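PDB 5X5H: cystathionine beta-lyases/cystathionine gamma-synthases from Corynebacterium glutamicum, which probably makes L,L-cystathionine and succinate from O-succinyl-L-homoserine and L-cysteine with the help of pyridoxal 5'-phosphate, a step in methionine biosynthesis. Local coordinates for residues 111-114 with 115-119; 158-162 with 163-167. One frame throughout, in Å; residues are numbered along the deposited sequence.

Contact 1. Residues 111-114 with 115-119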
loop_
_atom_site.group_PDB
_atom_site.type_symbol
_atom_site.label_atom_id
_atom_site.label_comp_id
_atom_site.label_asym_id
_atom_site.label_seq_id
_atom_site.Cartn_x
_atom_site.Cartn_y
_atom_site.Cartn_z
ATOM N N TYR A 111 -23.326 17.076 -14.759
ATOM C CA TYR A 111 -23.847 18.265 -15.397
ATOM C C TYR A 111 -22.743 19.263 -15.840
ATOM O O TYR A 111 -22.760 19.698 -16.991
ATOM C CB TYR A 111 -24.819 19.024 -14.391
ATOM C CG TYR A 111 -25.230 20.430 -14.967
ATOM C CD1 TYR A 111 -26.074 20.473 -16.026
ATOM C CD2 TYR A 111 -24.632 21.564 -14.496
ATOM C CE1 TYR A 111 -26.370 21.735 -16.631
ATOM C CE2 TYR A 111 -24.928 22.788 -15.081
ATOM C CZ TYR A 111 -25.802 22.824 -16.080
ATOM O OH TYR A 111 -26.034 24.126 -16.682
ATOM N N ARG A 112 -21.767 19.499 -15.000
ATOM C CA ARG A 112 -20.659 20.391 -15.273
ATOM C C ARG A 112 -19.885 19.861 -16.450
ATOM O O ARG A 112 -19.496 20.593 -17.350
ATOM C CB ARG A 112 -19.779 20.629 -14.073
ATOM C CG ARG A 112 -18.529 21.488 -14.321
ATOM C CD ARG A 112 -17.751 21.710 -13.047
ATOM N NE ARG A 112 -17.790 20.439 -12.270
ATOM C CZ ARG A 112 -16.797 19.869 -11.582
ATOM N NH1 ARG A 112 -15.569 20.401 -11.508
ATOM N NH2 ARG A 112 -17.035 18.728 -10.953
ATOM N N LEU A 113 -19.663 18.566 -16.485
ATOM C CA LEU A 113 -18.935 18.019 -17.632
ATOM C C LEU A 113 -19.647 18.239 -18.928
ATOM O O LEU A 113 -19.024 18.643 -19.909
ATOM C CB LEU A 113 -18.715 16.491 -17.403
ATOM C CG LEU A 113 -17.831 15.723 -18.434
ATOM C CD1 LEU A 113 -16.462 16.280 -18.577
ATOM C CD2 LEU A 113 -17.787 14.230 -18.057
ATOM N N ILE A 114 -20.939 17.969 -18.974
ATOM C CA ILE A 114 -21.711 18.225 -20.204
ATOM C C ILE A 114 -21.711 19.722 -20.584
ATOM O O ILE A 114 -21.421 20.082 -21.706
ATOM C CB ILE A 114 -23.123 17.724 -20.018
ATOM C CG1 ILE A 114 -23.099 16.183 -19.857
ATOM C CG2 ILE A 114 -23.946 18.250 -21.230
ATOM C CD1 ILE A 114 -24.393 15.607 -19.336
ATOM N N ASP A 115 -22.069 20.503 -19.584
ATOM C CA ASP A 115 -22.430 21.885 -19.860
ATOM C C ASP A 115 -21.185 22.753 -20.064
ATOM O O ASP A 115 -21.253 23.679 -20.890
ATOM C CB ASP A 115 -23.236 22.453 -18.749
ATOM C CG ASP A 115 -23.599 23.960 -19.019
ATOM O OD1 ASP A 115 -24.427 24.186 -19.909
ATOM O OD2 ASP A 115 -23.036 24.836 -18.361
ATOM N N THR A 116 -20.077 22.537 -19.355
ATOM C CA THR A 116 -18.853 23.307 -19.564
ATOM C C THR A 116 -17.973 22.729 -20.631
ATOM O O THR A 116 -17.481 23.441 -21.514
ATOM C CB THR A 116 -18.096 23.489 -18.203
ATOM O OG1 THR A 116 -18.850 24.300 -17.296
ATOM C CG2 THR A 116 -16.735 24.146 -18.447
ATOM N N VAL A 117 -17.735 21.435 -20.609
ATOM C CA VAL A 117 -16.800 20.837 -21.520
ATOM C C VAL A 117 -17.413 20.358 -22.810
ATOM O O VAL A 117 -17.000 20.786 -23.906
ATOM C CB VAL A 117 -15.992 19.656 -20.786
ATOM C CG1 VAL A 117 -15.015 18.958 -21.735
ATOM C CG2 VAL A 117 -15.289 20.227 -19.553
ATOM N N PHE A 118 -18.388 19.445 -22.791
ATOM C CA PHE A 118 -18.828 18.848 -24.012
ATOM C C PHE A 118 -19.541 19.853 -24.959
ATOM O O PHE A 118 -19.444 19.709 -26.179
ATOM C CB PHE A 118 -19.599 17.548 -23.811
ATOM C CG PHE A 118 -18.695 16.380 -23.546
ATOM C CD1 PHE A 118 -18.069 16.278 -22.333
ATOM C CD2 PHE A 118 -18.301 15.586 -24.580
ATOM C CE1 PHE A 118 -17.150 15.259 -22.078
ATOM C CE2 PHE A 118 -17.421 14.524 -24.356
ATOM C CZ PHE A 118 -16.789 14.426 -23.135
ATOM N N THR A 119 -20.213 20.871 -24.397
ATOM C CA THR A 119 -20.814 21.882 -25.298
ATOM C C THR A 119 -19.726 22.689 -26.045
ATOM O O THR A 119 -19.973 22.983 -27.219
ATOM C CB THR A 119 -21.684 22.882 -24.549
ATOM O OG1 THR A 119 -20.848 23.548 -23.605
ATOM C CG2 THR A 119 -22.839 22.264 -23.856
#

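Contact 2. Residues 158-162 with 163-167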
loop_
_atom_site.group_PDB
_atom_site.type_symbol
_atom_site.label_atom_id
_atom_site.label_comp_id
_atom_site.label_asym_id
_atom_site.label_seq_id
_atom_site.Cartn_x
_atom_site.Cartn_y
_atom_site.Cartn_z
ATOM N N GLY A 158 -34.802 11.180 -6.778
ATOM C CA GLY A 158 -35.818 10.963 -7.783
ATOM C C GLY A 158 -35.706 9.651 -8.488
ATOM O O GLY A 158 -34.557 9.123 -8.664
ATOM N N ILE A 159 -36.772 9.042 -8.937
ATOM C CA ILE A 159 -36.798 7.724 -9.467
ATOM C C ILE A 159 -37.217 7.680 -10.940
ATOM O O ILE A 159 -38.247 8.325 -11.297
ATOM C CB ILE A 159 -37.748 6.771 -8.688
ATOM C CG1 ILE A 159 -37.450 6.784 -7.194
ATOM C CG2 ILE A 159 -37.895 5.375 -9.290
ATOM C CD1 ILE A 159 -36.038 6.232 -6.887
ATOM N N THR A 160 -36.509 7.003 -11.794
ATOM C CA THR A 160 -36.854 6.832 -13.187
ATOM C C THR A 160 -37.174 5.426 -13.449
ATOM O O THR A 160 -36.433 4.500 -13.009
ATOM C CB THR A 160 -35.637 7.228 -14.047
ATOM O OG1 THR A 160 -35.409 8.619 -13.909
ATOM C CG2 THR A 160 -35.854 7.002 -15.536
ATOM N N ASP A 161 -38.188 5.125 -14.284
ATOM C CA ASP A 161 -38.560 3.816 -14.679
ATOM C C ASP A 161 -37.634 3.357 -15.798
ATOM O O ASP A 161 -37.767 3.747 -16.961
ATOM C CB ASP A 161 -40.047 3.824 -15.165
ATOM C CG ASP A 161 -40.585 2.477 -15.439
ATOM O OD1 ASP A 161 -39.899 1.533 -15.866
ATOM O OD2 ASP A 161 -41.895 2.345 -15.303
ATOM N N ILE A 162 -36.624 2.550 -15.380
ATOM C CA ILE A 162 -35.552 2.202 -16.345
ATOM C C ILE A 162 -36.116 1.458 -17.585
ATOM O O ILE A 162 -35.725 1.783 -18.708
ATOM C CB ILE A 162 -34.468 1.365 -15.644
ATOM C CG1 ILE A 162 -33.763 2.187 -14.580
ATOM C CG2 ILE A 162 -33.407 0.909 -16.647
ATOM C CD1 ILE A 162 -33.010 1.378 -13.541
ATOM N N GLU A 163 -36.966 0.481 -17.364
ATOM C CA GLU A 163 -37.493 -0.379 -18.445
ATOM C C GLU A 163 -38.292 0.527 -19.382
ATOM O O GLU A 163 -38.200 0.398 -20.602
ATOM C CB GLU A 163 -38.331 -1.508 -17.850
ATOM C CG GLU A 163 -38.800 -2.475 -18.938
ATOM C CD GLU A 163 -39.620 -3.628 -18.389
ATOM O OE1 GLU A 163 -39.661 -3.843 -17.159
ATOM O OE2 GLU A 163 -40.161 -4.368 -19.205
ATOM N N ALA A 164 -39.087 1.447 -18.835
ATOM C CA ALA A 164 -39.862 2.284 -19.673
ATOM C C ALA A 164 -39.048 3.220 -20.544
ATOM O O ALA A 164 -39.360 3.424 -21.703
ATOM C CB ALA A 164 -40.840 3.104 -18.881
ATOM N N VAL A 165 -37.988 3.845 -19.993
ATOM C CA VAL A 165 -37.135 4.648 -20.742
ATOM C C VAL A 165 -36.326 3.854 -21.742
ATOM O O VAL A 165 -36.173 4.331 -22.852
ATOM C CB VAL A 165 -36.221 5.517 -19.791
ATOM C CG1 VAL A 165 -35.116 6.160 -20.551
ATOM C CG2 VAL A 165 -37.083 6.476 -18.953
ATOM N N ALA A 166 -35.889 2.647 -21.377
ATOM C CA ALA A 166 -35.193 1.800 -22.374
ATOM C C ALA A 166 -36.062 1.519 -23.605
ATOM O O ALA A 166 -35.545 1.562 -24.713
ATOM C CB ALA A 166 -34.776 0.523 -21.751
ATOM N N LYS A 167 -37.343 1.213 -23.371
ATOM C CA LYS A 167 -38.267 1.016 -24.512
ATOM C C LYS A 167 -38.280 2.186 -25.471
ATOM O O LYS A 167 -38.436 2.033 -26.710
ATOM C CB LYS A 167 -39.702 0.749 -24.052
ATOM C CG LYS A 167 -39.920 -0.618 -23.409
ATOM C CD LYS A 167 -41.414 -0.799 -22.964
ATOM C CE LYS A 167 -41.710 -1.948 -21.992
ATOM N NZ LYS A 167 -40.904 -3.150 -22.345
HETATM O O HOH W 1 -38.192 -0.252 -14.689
#

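Contact 1. Residues 111-114 with 115-119
Asp115 lies alongside the Tyr111 ring one helical turn on: its CB sits over one ring face, toward the rim, in a CH-pi contact 4.0 Å from the ring centroid. The carboxylate and ring planes are nearly parallel, 10° apart, and Asp115 CG comes to 3.4 Å from Tyr111 OH. Both side chains run the same way because each CG is anti to its own N (chi1 178° for Asp115). Leu113 lies beside Phe118, its CD1 3.7 Å from ring atom CE1. Asp115 N to Tyr111 O (2.8 Å) is an ordinary helical bond, but the last turn widens to a pi-type turn. There Leu113 O accepts twice, from Phe118 N at 3.1 Å and, less straight (136°), from Val117 N at 3.2 Å. Thr119 N bonds to Ile114 O at 3.1 Å, and Thr119 OG1 turns back to give a 2.7 Å bond to Asp115 O. Asp115 OD1 is hydrogen-bonded to Tyr125 OH, which fixes the carboxylate, and Phe118 meets Phe90 of helix 82-93 edge-to-face. Gly234 and Ile235 of the second subunit pack on Arg112 and Leu113. This is the C-terminal end of the helix in the beta-alpha-beta unit of strand 99-103, helix 108-118 and strand 124-128.

Contact 2. Residues 158-162 with 163-167
Asp161 folds its carboxylate over the first turn of helix 162-167 as the N-cap: OD1 accepts from Ala164 N at 3.1 Å. The N-H points at the oxygen (161°) but comes from above the carboxylate plane, 59° out of it. With CG anti to N (chi1 -173°), the carboxylate rests against the methyl of Ala164, Asp161 CG to Ala164 CB 3.5 Å. A water continues the cap, giving a hydrogen to Asp161 OD1 at 2.7 Å and accepting from Glu163 N at 3.0 Å. Asp161 OD2 forms a salt bridge with Lys297 NZ of helix 292-298, engaging both carboxylate oxygens. Thr160 turns OG1 to a hydrogen bond with Thr130 and CG2 to Val165, the side chains crossing at about a right angle, Thr160 CG2 to Val165 CG2 3.7 Å. Glu163 is extended beyond CG, and its OE2 forms a salt bridge with Lys167 NZ, 3.4 Å away, in which the hydrogen bond is weak. The backbone bond Val165 N to Asp161 O, 3.0 Å, closes the first turn. Ile162, Val165 and Ala166 pack on Leu176 of strand 175-179, Val165 also on Ile147 of strand 144-150; from helix 292-298, Gln298 bonds to Thr160 O and Ile162 N.

Contacts 1 and 2 lie at opposite ends of their helices: 111-119 is the C-terminal part of helix 108-118, where the turn widens, and 158-167 the loop leading into helix 162-167 and its first turns. Their centres are about 24 Å apart. In both, apolar side chains are buried (Leu113, Ile114, Val117 and Phe118; Ile162 and Val165), whereas Asp115 and Asp161 are partly exposed and Thr116 is exposed. Both helices pack on the seven-stranded sheet, contact 1 against 99-103 and 124-128, contact 2 against 144-150 and 175-179. Carbonyl oxygens and aromatic rings dominate the first; a carboxylate and a water receiving N-H groups dominate the second. The second subunit reaches contact 1 alone.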